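Local coordinates for putative lipoprotein (PDB 4FVS), which is of unknown function but probably binds lipid or another greasy ligand, being a putative exported lipoprotein with a fold related to LolA and LolB, at residues A[6-11]-A[47-52]; A[64-69]-A[78-83]; A[93-98]-A[129-134]. All coordinates share one frame; numbering follows the deposited sequence.

The three interactions follow one another along the chain. Interaction 1 is buried and apolar, and lays the N-terminal loop against strand 44-54. Interaction 2 is partly buried, and joins strand 60-71 to a short 3-10 turn through both greasy and polar contacts. These two share a border, because strands 44-54 and 60-71 are neighbours that exchange backbone hydrogen bonds; their centres are about 9 Å apart. Interaction 3 lies on the surface, about 17 Å from interaction 2 centre to centre, and rests on one strong backbone bond, with a long salt bridge and a weak water link. Ile98 still reaches back to Leu83 and Lys80 of interaction 2.

Interaction 1: residues A[6-11]-A[47-52]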
ATOM      1  N   PHE A   6      11.005  -9.112   5.595  1.00 61.82           N
ATOM      2  CA  PHE A   6      10.832  -7.933   4.766  1.00 57.94           C
ATOM      3  C   PHE A   6       9.592  -8.103   3.882  1.00 59.03           C
ATOM      4  O   PHE A   6       9.598  -8.920   2.962  1.00 61.09           O
ATOM      5  CB  PHE A   6      12.105  -7.719   3.934  1.00 61.18           C
ATOM      6  CG  PHE A   6      12.417  -6.284   3.610  1.00 61.35           C
ATOM      7  CD1 PHE A   6      13.138  -5.501   4.493  1.00 65.23           C
ATOM      8  CD2 PHE A   6      12.028  -5.726   2.395  1.00 61.76           C
ATOM      9  CE1 PHE A   6      13.440  -4.176   4.181  1.00 65.45           C
ATOM     10  CE2 PHE A   6      12.330  -4.400   2.088  1.00 63.24           C
ATOM     11  CZ  PHE A   6      13.032  -3.637   2.981  1.00 62.33           C
ATOM     12  N   PHE A   7       8.519  -7.343   4.168  1.00 50.25           N
ATOM     13  CA  PHE A   7       7.280  -7.442   3.404  1.00 46.24           C
ATOM     14  C   PHE A   7       7.298  -6.462   2.214  1.00 51.07           C
ATOM     15  O   PHE A   7       6.428  -5.597   2.093  1.00 50.42           O
ATOM     16  CB  PHE A   7       6.062  -7.216   4.310  1.00 44.81           C
ATOM     17  CG  PHE A   7       5.930  -8.295   5.354  1.00 47.17           C
ATOM     18  CD1 PHE A   7       5.508  -9.572   5.006  1.00 49.43           C
ATOM     19  CD2 PHE A   7       6.258  -8.043   6.681  1.00 50.68           C
ATOM     20  CE1 PHE A   7       5.397 -10.570   5.966  1.00 52.19           C
ATOM     21  CE2 PHE A   7       6.153  -9.047   7.638  1.00 55.65           C
ATOM     22  CZ  PHE A   7       5.718 -10.307   7.272  1.00 54.03           C
ATOM     23  N   PHE A   8       8.292  -6.624   1.327  1.00 48.35           N
ATOM     24  CA  PHE A   8       8.494  -5.811   0.136  1.00 46.94           C
ATOM     25  C   PHE A   8       9.635  -6.391  -0.682  1.00 54.57           C
ATOM     26  O   PHE A   8      10.524  -6.970  -0.065  1.00 57.68           O
ATOM     27  CB  PHE A   8       8.806  -4.370   0.560  1.00 47.75           C
ATOM     28  CG  PHE A   8       8.625  -3.296  -0.489  1.00 47.67           C
ATOM     29  CD1 PHE A   8       7.352  -2.885  -0.879  1.00 46.80           C
ATOM     30  CD2 PHE A   8       9.724  -2.655  -1.042  1.00 50.40           C
ATOM     31  CE1 PHE A   8       7.186  -1.893  -1.836  1.00 46.23           C
ATOM     32  CE2 PHE A   8       9.554  -1.646  -1.987  1.00 51.87           C
ATOM     33  CZ  PHE A   8       8.285  -1.267  -2.372  1.00 47.04           C
ATOM     34  N   PRO A   9       9.681  -6.262  -2.041  1.00 51.12           N
ATOM     35  CA  PRO A   9      10.827  -6.805  -2.792  1.00 53.30           C
ATOM     36  C   PRO A   9      12.133  -6.185  -2.304  1.00 63.11           C
ATOM     37  O   PRO A   9      12.154  -5.002  -1.959  1.00 63.52           O
ATOM     38  CB  PRO A   9      10.506  -6.426  -4.236  1.00 53.55           C
ATOM     39  CG  PRO A   9       9.054  -6.301  -4.263  1.00 55.84           C
ATOM     40  CD  PRO A   9       8.713  -5.644  -2.968  1.00 50.35           C
ATOM     41  N   GLN A  10      13.193  -6.984  -2.204  1.00 63.54           N
ATOM     42  CA  GLN A  10      14.451  -6.500  -1.654  1.00 66.60           C
ATOM     43  C   GLN A  10      15.655  -6.828  -2.569  1.00 75.82           C
ATOM     44  O   GLN A  10      16.801  -6.751  -2.110  1.00 78.80           O
ATOM     45  CB  GLN A  10      14.660  -7.101  -0.242  1.00 69.48           C
ATOM     46  CG  GLN A  10      14.509  -8.630  -0.176  1.00 83.52           C
ATOM     47  CD  GLN A  10      14.806  -9.236   1.171  1.00109.02           C
ATOM     48  OE1 GLN A  10      15.087  -8.566   2.168  1.00103.64           O
ATOM     49  NE2 GLN A  10      14.762 -10.548   1.226  1.00111.55           N
ATOM     50  N   THR A  11      15.399  -7.176  -3.847  1.00 72.50           N
ATOM     51  CA  THR A  11      16.464  -7.485  -4.803  1.00 76.04           C
ATOM     52  C   THR A  11      16.531  -6.370  -5.835  1.00 79.65           C
ATOM     53  O   THR A  11      15.519  -6.055  -6.451  1.00 76.16           O
ATOM     54  CB  THR A  11      16.257  -8.858  -5.441  1.00 83.23           C
ATOM     55  OG1 THR A  11      16.248  -9.842  -4.410  1.00 85.30           O
ATOM     56  CG2 THR A  11      17.341  -9.193  -6.469  1.00 84.50           C
ATOM     57  N   VAL A  47      15.299  -0.359   1.557  1.00 69.03           N
ATOM     58  CA  VAL A  47      15.042  -0.544   0.122  1.00 67.18           C
ATOM     59  C   VAL A  47      14.330   0.692  -0.428  1.00 67.09           C
ATOM     60  O   VAL A  47      13.391   1.191   0.194  1.00 64.28           O
ATOM     61  CB  VAL A  47      14.234  -1.845  -0.167  1.00 69.18           C
ATOM     62  CG1 VAL A  47      13.697  -1.883  -1.595  1.00 67.76           C
ATOM     63  CG2 VAL A  47      15.072  -3.085   0.105  1.00 71.75           C
ATOM     64  N   GLU A  48      14.787   1.185  -1.589  1.00 62.85           N
ATOM     65  CA  GLU A  48      14.166   2.306  -2.276  1.00 60.71           C
ATOM     66  C   GLU A  48      13.695   1.824  -3.664  1.00 62.60           C
ATOM     67  O   GLU A  48      14.498   1.339  -4.456  1.00 63.82           O
ATOM     68  CB  GLU A  48      15.115   3.524  -2.372  1.00 64.02           C
ATOM     69  CG  GLU A  48      14.392   4.769  -2.864  1.00 70.23           C
ATOM     70  CD  GLU A  48      15.063   6.120  -2.854  1.00 92.55           C
ATOM     71  OE1 GLU A  48      15.054   6.711  -1.757  1.00102.97           O
ATOM     72  OE2 GLU A  48      15.248   6.705  -3.948  1.00 83.97           O
ATOM     73  N   ALA A  49      12.399   1.942  -3.936  1.00 55.11           N
ATOM     74  CA  ALA A  49      11.816   1.536  -5.206  1.00 53.85           C
ATOM     75  C   ALA A  49      11.131   2.696  -5.923  1.00 57.76           C
ATOM     76  O   ALA A  49      10.586   3.581  -5.266  1.00 56.01           O
ATOM     77  CB  ALA A  49      10.814   0.426  -4.976  1.00 52.17           C
ATOM     78  N   ASP A  50      11.182   2.690  -7.272  1.00 55.11           N
ATOM     79  CA  ASP A  50      10.501   3.660  -8.129  1.00 54.46           C
ATOM     80  C   ASP A  50       9.161   3.117  -8.535  1.00 52.34           C
ATOM     81  O   ASP A  50       9.012   1.901  -8.665  1.00 49.73           O
ATOM     82  CB  ASP A  50      11.318   4.018  -9.382  1.00 60.43           C
ATOM     83  CG  ASP A  50      12.436   4.986  -9.110  1.00 87.71           C
ATOM     84  OD1 ASP A  50      12.138   6.143  -8.750  1.00 89.09           O
ATOM     85  OD2 ASP A  50      13.612   4.604  -9.303  1.00103.58           O
ATOM     86  N   TYR A  51       8.169   4.005  -8.713  1.00 47.76           N
ATOM     87  CA  TYR A  51       6.851   3.577  -9.158  1.00 46.01           C
ATOM     88  C   TYR A  51       6.352   4.509 -10.235  1.00 51.84           C
ATOM     89  O   TYR A  51       6.722   5.680 -10.263  1.00 51.84           O
ATOM     90  CB  TYR A  51       5.846   3.469  -7.995  1.00 45.02           C
ATOM     91  CG  TYR A  51       5.429   4.775  -7.354  1.00 46.88           C
ATOM     92  CD1 TYR A  51       4.417   5.552  -7.908  1.00 47.60           C
ATOM     93  CD2 TYR A  51       5.964   5.179  -6.131  1.00 48.21           C
ATOM     94  CE1 TYR A  51       3.995   6.734  -7.305  1.00 46.95           C
ATOM     95  CE2 TYR A  51       5.544   6.362  -5.514  1.00 48.87           C
ATOM     96  CZ  TYR A  51       4.555   7.135  -6.106  1.00 56.96           C
ATOM     97  OH  TYR A  51       4.123   8.307  -5.521  1.00 65.09           O
ATOM     98  N   VAL A  52       5.535   3.968 -11.145  1.00 50.65           N
ATOM     99  CA  VAL A  52       4.868   4.694 -12.224  1.00 51.35           C
ATOM    100  C   VAL A  52       3.448   4.188 -12.290  1.00 55.67           C
ATOM    101  O   VAL A  52       3.226   3.007 -12.543  1.00 57.91           O
ATOM    102  CB  VAL A  52       5.558   4.623 -13.614  1.00 57.92           C
ATOM    103  CG1 VAL A  52       4.923   5.623 -14.587  1.00 57.74           C
ATOM    104  CG2 VAL A  52       7.061   4.886 -13.509  1.00 59.94           C
TER
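This is a buried apolar contact between the N-terminal loop 6-11 and strand 44-54. Val47 carries most of it, with its two methyl groups meeting different phenylalanines. Val47 CG2 lies oblique to the Phe6 ring, 3.6 Å from Phe6 CZ. Val47 CG1 is anti to its backbone N (chi1 167°) and comes to the edge of the Phe8 ring, 4.1 Å from Phe8 CD2. The same methyl rests on the loop backbone, with Val47 CG1 3.5 Å from Pro9 O. Further along the strand, Ala49 CB sits near the plane of the Phe8 ring, 3.8 Å from Phe8 CE2. Pro9 CD lies over one face of that ring, offset toward its rim. The loop makes an inverse gamma turn centred on Phe7, closed by a weak bond from Phe8 N to Phe6 O (3.1 Å), and Phe6 and Phe8 on its two sides both point toward the strand. An alanine in place of Phe6 would remove the ring that meets Val47 CG2 and Phe75, and would probably leave the loop less firmly seated. Gln10 grazes Val47 with CB, while its OE1 is hydrogen-bonded to Gln45. Trp16 meets Phe8 edge-to-face and also touches Ala49, and Phe6 touches Cys70, whose disulfide to Cys4 ties the start of the chain to strand 60-71. Aromatic side chains packed inside curved antiparallel strands are consistent with a LolA/LolB-like fold, an incomplete beta barrel with a greasy interior.

Interaction 2: residues A[64-69]-A[78-83]; sequences GDIKAY and DSKETL
Ile66 and Lys80 make the first shell. Ile66 CG1 is anti to its backbone N (chi1 -171°) and carries CD1 into the start of the 3-10 turn. Ile66 CD1 is 3.7 Å from Glu81 CB, with the two side chains crossing at about a right angle. Ile66 CD1 also lies 3.8 Å from Lys80 CG. One carbon back, Ile66 CG1 packs 3.8 Å from Asp78 CB. Lys80 leaves its backbone with CG in the crowded position between N and the carbonyl carbon, then runs extended to its tip. There Lys80 NZ gives a hydrogen bond of 2.9 Å to Asp65 O, in the carbonyl plane with a C=O...N angle of 155°. The Asp65 carboxylate is not in contact with the amine, but its opposite charge may steady it. Strands 60-71 and 74-78 form an antiparallel beta hairpin, and its backbone pairing fades here. Tyr69 still pairs with Phe76, then Asp78 N gives only a weak bond of 3.4 Å to Lys67 O. Two residues further on, the chain has turned into the 3-10 segment 79-82. The lysine amine then meets the carbonyl that follows in the register. The turn is held by Glu81 N to Asp78 O (3.2 Å) and by Thr82 N to Ser79 O. Further out, Ser79 OG bonds to Asn101 O, and the Lys80 chain touches Tyr51. Lys67 turns its amine to Glu46 in a salt bridge. Phe8 of the N-terminal loop touches both Ile66 and Glu81.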
ATOM      1  N   GLY A  64       6.826   8.471  -8.695  1.00 47.68           N
ATOM      2  CA  GLY A  64       7.566   8.790  -7.491  1.00 46.49           C
ATOM      3  C   GLY A  64       8.379   7.611  -7.024  1.00 50.83           C
ATOM      4  O   GLY A  64       8.568   6.651  -7.775  1.00 50.59           O
ATOM      5  N   ASP A  65       8.843   7.671  -5.775  1.00 48.82           N
ATOM      6  CA  ASP A  65       9.630   6.615  -5.158  1.00 50.15           C
ATOM      7  C   ASP A  65       9.078   6.279  -3.749  1.00 51.76           C
ATOM      8  O   ASP A  65       8.435   7.116  -3.110  1.00 48.95           O
ATOM      9  CB  ASP A  65      11.115   6.984  -5.111  1.00 55.75           C
ATOM     10  CG  ASP A  65      11.436   8.395  -4.676  1.00 74.42           C
ATOM     11  OD1 ASP A  65      11.222   8.712  -3.475  1.00 74.01           O
ATOM     12  OD2 ASP A  65      11.974   9.164  -5.513  1.00 87.50           O
ATOM     13  N   ILE A  66       9.296   5.039  -3.307  1.00 49.20           N
ATOM     14  CA  ILE A  66       8.796   4.547  -2.036  1.00 49.77           C
ATOM     15  C   ILE A  66       9.922   3.857  -1.293  1.00 57.13           C
ATOM     16  O   ILE A  66      10.730   3.154  -1.905  1.00 59.47           O
ATOM     17  CB  ILE A  66       7.548   3.633  -2.226  1.00 52.62           C
ATOM     18  CG1 ILE A  66       6.883   3.294  -0.874  1.00 54.56           C
ATOM     19  CG2 ILE A  66       7.836   2.382  -3.044  1.00 54.71           C
ATOM     20  CD1 ILE A  66       5.396   3.327  -0.883  1.00 68.13           C
ATOM     21  N   LYS A  67      10.018   4.118   0.025  1.00 54.04           N
ATOM     22  CA  LYS A  67      11.052   3.520   0.876  1.00 55.07           C
ATOM     23  C   LYS A  67      10.442   2.469   1.811  1.00 55.36           C
ATOM     24  O   LYS A  67       9.311   2.603   2.249  1.00 52.32           O
ATOM     25  CB  LYS A  67      11.820   4.579   1.679  1.00 58.67           C
ATOM     26  CG  LYS A  67      13.052   5.117   0.976  1.00 75.98           C
ATOM     27  CD  LYS A  67      14.036   5.736   1.971  1.00 92.90           C
ATOM     28  CE  LYS A  67      15.398   6.016   1.360  1.00106.44           C
ATOM     29  NZ  LYS A  67      16.408   6.411   2.375  1.00117.31           N
ATOM     30  N   ALA A  68      11.178   1.395   2.032  1.00 54.83           N
ATOM     31  CA  ALA A  68      10.827   0.292   2.924  1.00 56.24           C
ATOM     32  C   ALA A  68      12.036  -0.067   3.738  1.00 65.75           C
ATOM     33  O   ALA A  68      13.146  -0.061   3.197  1.00 66.06           O
ATOM     34  CB  ALA A  68      10.343  -0.919   2.134  1.00 56.51           C
ATOM     35  N   TYR A  69      11.858  -0.359   5.035  1.00 66.53           N
ATOM     36  CA  TYR A  69      13.019  -0.718   5.848  1.00 70.70           C
ATOM     37  C   TYR A  69      12.678  -1.599   7.048  1.00 70.40           C
ATOM     38  O   TYR A  69      11.535  -1.657   7.490  1.00 64.92           O
ATOM     39  CB  TYR A  69      13.766   0.546   6.345  1.00 75.64           C
ATOM     40  CG  TYR A  69      12.904   1.497   7.135  1.00 79.20           C
ATOM     41  CD1 TYR A  69      12.733   1.335   8.508  1.00 83.09           C
ATOM     42  CD2 TYR A  69      12.290   2.584   6.524  1.00 78.93           C
ATOM     43  CE1 TYR A  69      11.939   2.207   9.248  1.00 84.53           C
ATOM     44  CE2 TYR A  69      11.491   3.465   7.252  1.00 79.56           C
ATOM     45  CZ  TYR A  69      11.304   3.263   8.614  1.00 90.86           C
ATOM     46  OH  TYR A  69      10.520   4.116   9.360  1.00 95.14           O
ATOM     47  N   ASP A  78       6.296   3.139   3.629  1.00 48.43           N
ATOM     48  CA  ASP A  78       5.607   4.426   3.503  1.00 48.17           C
ATOM     49  C   ASP A  78       4.099   4.169   3.337  1.00 52.42           C
ATOM     50  O   ASP A  78       3.692   3.362   2.483  1.00 53.14           O
ATOM     51  CB  ASP A  78       6.176   5.274   2.343  1.00 50.57           C
ATOM     52  CG  ASP A  78       6.011   6.788   2.511  1.00 61.45           C
ATOM     53  OD1 ASP A  78       4.993   7.220   3.117  1.00 60.45           O
ATOM     54  OD2 ASP A  78       6.873   7.539   1.994  1.00 68.48           O
ATOM     55  N   SER A  79       3.279   4.832   4.193  1.00 47.15           N
ATOM     56  CA  SER A  79       1.818   4.688   4.255  1.00 45.34           C
ATOM     57  C   SER A  79       1.087   5.025   2.940  1.00 49.63           C
ATOM     58  O   SER A  79      -0.073   4.642   2.825  1.00 50.35           O
ATOM     59  CB  SER A  79       1.217   5.515   5.390  1.00 47.91           C
ATOM     60  OG  SER A  79       1.610   6.874   5.372  1.00 60.38           O
ATOM     61  N   LYS A  80       1.755   5.639   1.935  1.00 47.76           N
ATOM     62  CA  LYS A  80       1.141   5.976   0.638  1.00 47.17           C
ATOM     63  C   LYS A  80       0.849   4.696  -0.175  1.00 51.25           C
ATOM     64  O   LYS A  80      -0.039   4.706  -1.044  1.00 49.74           O
ATOM     65  CB  LYS A  80       1.992   6.986  -0.193  1.00 48.99           C
ATOM     66  CG  LYS A  80       3.379   6.539  -0.633  1.00 46.67           C
ATOM     67  CD  LYS A  80       3.981   7.563  -1.538  1.00 49.01           C
ATOM     68  CE  LYS A  80       5.457   7.437  -1.678  1.00 55.11           C
ATOM     69  NZ  LYS A  80       6.018   8.633  -2.371  1.00 63.13           N
ATOM     70  N   GLU A  81       1.569   3.596   0.141  1.00 48.91           N
ATOM     71  CA  GLU A  81       1.377   2.275  -0.479  1.00 48.97           C
ATOM     72  C   GLU A  81      -0.051   1.725  -0.167  1.00 53.19           C
ATOM     73  O   GLU A  81      -0.614   0.974  -0.969  1.00 53.08           O
ATOM     74  CB  GLU A  81       2.461   1.314   0.022  1.00 50.60           C
ATOM     75  CG  GLU A  81       2.545  -0.025  -0.686  1.00 54.27           C
ATOM     76  CD  GLU A  81       3.045  -0.119  -2.116  1.00 69.27           C
ATOM     77  OE1 GLU A  81       2.938   0.879  -2.869  1.00 51.29           O
ATOM     78  OE2 GLU A  81       3.487  -1.232  -2.499  1.00 67.51           O
ATOM     79  N   THR A  82      -0.633   2.144   0.977  1.00 50.85           N
ATOM     80  CA  THR A  82      -1.981   1.779   1.432  1.00 50.80           C
ATOM     81  C   THR A  82      -3.033   2.424   0.467  1.00 52.50           C
ATOM     82  O   THR A  82      -4.127   1.851   0.311  1.00 53.15           O
ATOM     83  CB  THR A  82      -2.163   2.184   2.950  1.00 56.43           C
ATOM     84  OG1 THR A  82      -1.368   1.320   3.759  1.00 67.05           O
ATOM     85  CG2 THR A  82      -3.588   2.067   3.442  1.00 47.35           C
ATOM     86  N   LEU A  83      -2.681   3.572  -0.190  1.00 45.87           N
ATOM     87  CA  LEU A  83      -3.564   4.338  -1.077  1.00 44.93           C
ATOM     88  C   LEU A  83      -3.317   4.035  -2.563  1.00 52.52           C
ATOM     89  O   LEU A  83      -3.790   4.777  -3.424  1.00 54.77           O
ATOM     90  CB  LEU A  83      -3.436   5.844  -0.823  1.00 44.59           C
ATOM     91  CG  LEU A  83      -3.571   6.330   0.644  1.00 47.94           C
ATOM     92  CD1 LEU A  83      -3.287   7.769   0.730  1.00 47.79           C
ATOM     93  CD2 LEU A  83      -4.947   6.062   1.205  1.00 50.01           C
TER

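Interaction 3: residues A[93-98]-A[129-134]; sequences NTNVDI and DKKNRK
Lys130 reaches across the surface and meets the 93-98 segment along its whole length. Its CB, CG and CE all lie along Asn95 O, with Lys130 CB 3.3 Å from that oxygen. Its own backbone uses the same carbonyl: the bond from Lys130 N to Asn95 O is 2.7 Å and nearly straight at 170°, with the donor above the carbonyl plane. Lys130 CG also packs 3.8 Å from Asp97 CB, and Lys130 CD lies 3.5 Å from Asp97 OD2. The chain bends here (chi3 -93°), so Lys130 CE also comes within 3.5 Å of Thr94 O. Lys130 NZ is loosely held: a weak bond of 3.4 Å to Thr94 O and a long salt bridge of 3.9 Å to Asp97 OD2. It also gives a weak bond to a water that donates to Val96 O. Beside it, the Asn95 amide and the Asp129 carboxylate run the same way with nearly parallel planes, and Lys131 CG packs on Asn95 CG. One Asx turn, from Asn93, leads into Val96, and a second starts at its partner Asp129. The two are an antiparallel non-hydrogen-bonded pair, an arrangement of a short edge strand docked where its neighbour, strand 123-129, ends.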
ATOM      1  N   ASN A  93      -2.929  13.373 -10.825  1.00 62.95           N
ATOM      2  CA  ASN A  93      -2.052  13.930 -11.833  1.00 62.09           C
ATOM      3  C   ASN A  93      -0.644  13.890 -11.224  1.00 65.14           C
ATOM      4  O   ASN A  93      -0.499  13.499 -10.065  1.00 62.58           O
ATOM      5  CB  ASN A  93      -2.507  15.315 -12.284  1.00 57.00           C
ATOM      6  CG  ASN A  93      -2.401  16.381 -11.254  1.00 68.88           C
ATOM      7  OD1 ASN A  93      -1.311  16.847 -10.950  1.00 63.74           O
ATOM      8  ND2 ASN A  93      -3.533  16.846 -10.735  1.00 63.08           N
ATOM      9  N   THR A  94       0.387  14.223 -11.989  1.00 65.27           N
ATOM     10  CA  THR A  94       1.768  14.078 -11.514  1.00 66.80           C
ATOM     11  C   THR A  94       2.166  15.133 -10.469  1.00 71.37           C
ATOM     12  O   THR A  94       3.177  14.933  -9.785  1.00 71.51           O
ATOM     13  CB  THR A  94       2.736  14.081 -12.678  1.00 81.69           C
ATOM     14  OG1 THR A  94       2.069  13.480 -13.786  1.00 80.98           O
ATOM     15  CG2 THR A  94       3.996  13.284 -12.365  1.00 85.48           C
ATOM     16  N   ASN A  95       1.358  16.202 -10.298  1.00 68.40           N
ATOM     17  CA  ASN A  95       1.605  17.240  -9.286  1.00 68.62           C
ATOM     18  C   ASN A  95       1.091  16.801  -7.927  1.00 66.11           C
ATOM     19  O   ASN A  95       1.433  17.405  -6.919  1.00 67.07           O
ATOM     20  CB  ASN A  95       0.962  18.570  -9.675  1.00 72.73           C
ATOM     21  CG  ASN A  95       1.521  19.179 -10.923  1.00 88.95           C
ATOM     22  OD1 ASN A  95       2.737  19.126 -11.184  1.00 78.15           O
ATOM     23  ND2 ASN A  95       0.634  19.800 -11.693  1.00 82.19           N
ATOM     24  N   VAL A  96       0.282  15.742  -7.899  1.00 57.09           N
ATOM     25  CA  VAL A  96      -0.287  15.201  -6.675  1.00 53.28           C
ATOM     26  C   VAL A  96       0.794  14.446  -5.886  1.00 58.96           C
ATOM     27  O   VAL A  96       1.473  13.565  -6.425  1.00 58.98           O
ATOM     28  CB  VAL A  96      -1.503  14.320  -6.975  1.00 53.65           C
ATOM     29  CG1 VAL A  96      -2.077  13.735  -5.702  1.00 51.98           C
ATOM     30  CG2 VAL A  96      -2.566  15.114  -7.713  1.00 54.31           C
ATOM     31  N   ASP A  97       0.978  14.837  -4.617  1.00 56.86           N
ATOM     32  CA  ASP A  97       1.920  14.183  -3.716  1.00 56.30           C
ATOM     33  C   ASP A  97       1.206  13.797  -2.413  1.00 57.51           C
ATOM     34  O   ASP A  97       0.079  14.236  -2.163  1.00 57.81           O
ATOM     35  CB  ASP A  97       3.153  15.066  -3.441  1.00 60.42           C
ATOM     36  CG  ASP A  97       4.457  14.274  -3.342  1.00 75.59           C
ATOM     37  OD1 ASP A  97       4.412  13.085  -2.935  1.00 72.93           O
ATOM     38  OD2 ASP A  97       5.519  14.838  -3.679  1.00 88.99           O
ATOM     39  N   ILE A  98       1.835  12.919  -1.625  1.00 51.44           N
ATOM     40  CA  ILE A  98       1.315  12.469  -0.337  1.00 49.35           C
ATOM     41  C   ILE A  98       2.434  12.642   0.683  1.00 52.72           C
ATOM     42  O   ILE A  98       3.608  12.409   0.376  1.00 52.30           O
ATOM     43  CB  ILE A  98       0.753  11.021  -0.398  1.00 50.84           C
ATOM     44  CG1 ILE A  98      -0.456  10.942  -1.364  1.00 51.51           C
ATOM     45  CG2 ILE A  98       0.325  10.547   0.966  1.00 50.46           C
ATOM     46  CD1 ILE A  98      -1.018   9.555  -1.688  1.00 62.56           C
ATOM     47  N   ASP A 129      -1.652  19.018  -4.071  1.00 49.62           N
ATOM     48  CA  ASP A 129      -1.057  19.456  -5.326  1.00 51.28           C
ATOM     49  C   ASP A 129       0.237  20.215  -4.995  1.00 58.59           C
ATOM     50  O   ASP A 129       0.182  21.259  -4.357  1.00 61.38           O
ATOM     51  CB  ASP A 129      -2.092  20.327  -6.094  1.00 55.61           C
ATOM     52  CG  ASP A 129      -1.720  20.919  -7.458  1.00 73.19           C
ATOM     53  OD1 ASP A 129      -0.515  20.948  -7.791  1.00 75.28           O
ATOM     54  OD2 ASP A 129      -2.636  21.409  -8.162  1.00 80.50           O
ATOM     55  N   LYS A 130       1.399  19.675  -5.402  1.00 55.84           N
ATOM     56  CA  LYS A 130       2.742  20.251  -5.209  1.00 57.87           C
ATOM     57  C   LYS A 130       2.820  21.710  -5.655  1.00 67.72           C
ATOM     58  O   LYS A 130       3.525  22.508  -5.018  1.00 70.07           O
ATOM     59  CB  LYS A 130       3.806  19.440  -5.992  1.00 60.37           C
ATOM     60  CG  LYS A 130       4.251  18.150  -5.281  1.00 82.67           C
ATOM     61  CD  LYS A 130       5.279  17.324  -6.070  1.00 96.52           C
ATOM     62  CE  LYS A 130       4.650  16.255  -6.945  1.00107.93           C
ATOM     63  NZ  LYS A 130       5.666  15.328  -7.510  1.00115.47           N
ATOM     64  N   LYS A 131       2.079  22.057  -6.740  1.00 66.28           N
ATOM     65  CA  LYS A 131       2.045  23.388  -7.360  1.00 69.78           C
ATOM     66  C   LYS A 131       1.010  24.320  -6.687  1.00 76.81           C
ATOM     67  O   LYS A 131       1.162  25.551  -6.775  1.00 81.12           O
ATOM     68  CB  LYS A 131       1.748  23.285  -8.868  1.00 72.51           C
ATOM     69  CG  LYS A 131       2.662  22.339  -9.665  1.00 89.63           C
ATOM     70  CD  LYS A 131       4.009  22.929 -10.084  1.00101.22           C
ATOM     71  CE  LYS A 131       4.758  21.963 -10.978  1.00114.24           C
ATOM     72  NZ  LYS A 131       5.905  22.604 -11.687  1.00126.95           N
ATOM     73  N   ASN A 132      -0.015  23.746  -6.012  1.00 69.97           N
ATOM     74  CA  ASN A 132      -1.061  24.498  -5.306  1.00 69.90           C
ATOM     75  C   ASN A 132      -1.461  23.740  -4.044  1.00 70.88           C
ATOM     76  O   ASN A 132      -2.413  22.952  -4.063  1.00 68.50           O
ATOM     77  CB  ASN A 132      -2.277  24.752  -6.222  1.00 70.15           C
ATOM     78  CG  ASN A 132      -3.406  25.521  -5.573  1.00 79.86           C
ATOM     79  OD1 ASN A 132      -3.207  26.308  -4.637  1.00 66.04           O
ATOM     80  ND2 ASN A 132      -4.625  25.281  -6.042  1.00 68.86           N
ATOM     81  N   ARG A 133      -0.713  23.968  -2.946  1.00 67.14           N
ATOM     82  CA  ARG A 133      -0.905  23.290  -1.660  1.00 64.27           C
ATOM     83  C   ARG A 133      -2.231  23.683  -0.968  1.00 66.53           C
ATOM     84  O   ARG A 133      -2.586  23.045   0.018  1.00 65.49           O
ATOM     85  CB  ARG A 133       0.282  23.543  -0.726  1.00 67.14           C
ATOM     86  CG  ARG A 133       1.512  22.698  -1.087  1.00 76.99           C
ATOM     87  CD  ARG A 133       2.685  23.046  -0.191  1.00 90.38           C
ATOM     88  NE  ARG A 133       3.808  22.117  -0.311  1.00 95.10           N
ATOM     89  CZ  ARG A 133       4.005  21.064   0.480  1.00 97.07           C
ATOM     90  NH1 ARG A 133       3.128  20.765   1.437  1.00 73.06           N
ATOM     91  NH2 ARG A 133       5.068  20.286   0.304  1.00 76.71           N
ATOM     92  N   LYS A 134      -2.993  24.657  -1.518  1.00 63.87           N
ATOM     93  CA  LYS A 134      -4.338  25.009  -1.037  1.00 63.37           C
ATOM     94  C   LYS A 134      -5.304  23.877  -1.434  1.00 65.83           C
ATOM     95  O   LYS A 134      -6.343  23.682  -0.800  1.00 65.33           O
ATOM     96  CB  LYS A 134      -4.818  26.371  -1.593  1.00 66.60           C
ATOM     97  CG  LYS A 134      -6.113  26.853  -0.945  1.00 59.80           C
ATOM     98  CD  LYS A 134      -6.573  28.189  -1.435  1.00 63.26           C
ATOM     99  CE  LYS A 134      -7.786  28.636  -0.652  1.00 76.35           C
ATOM    100  NZ  LYS A 134      -8.333  29.927  -1.166  1.00 91.69           N
TER
HETATM  101  O   HOH W   1       4.553  12.418  -6.345  1.00 53.71           O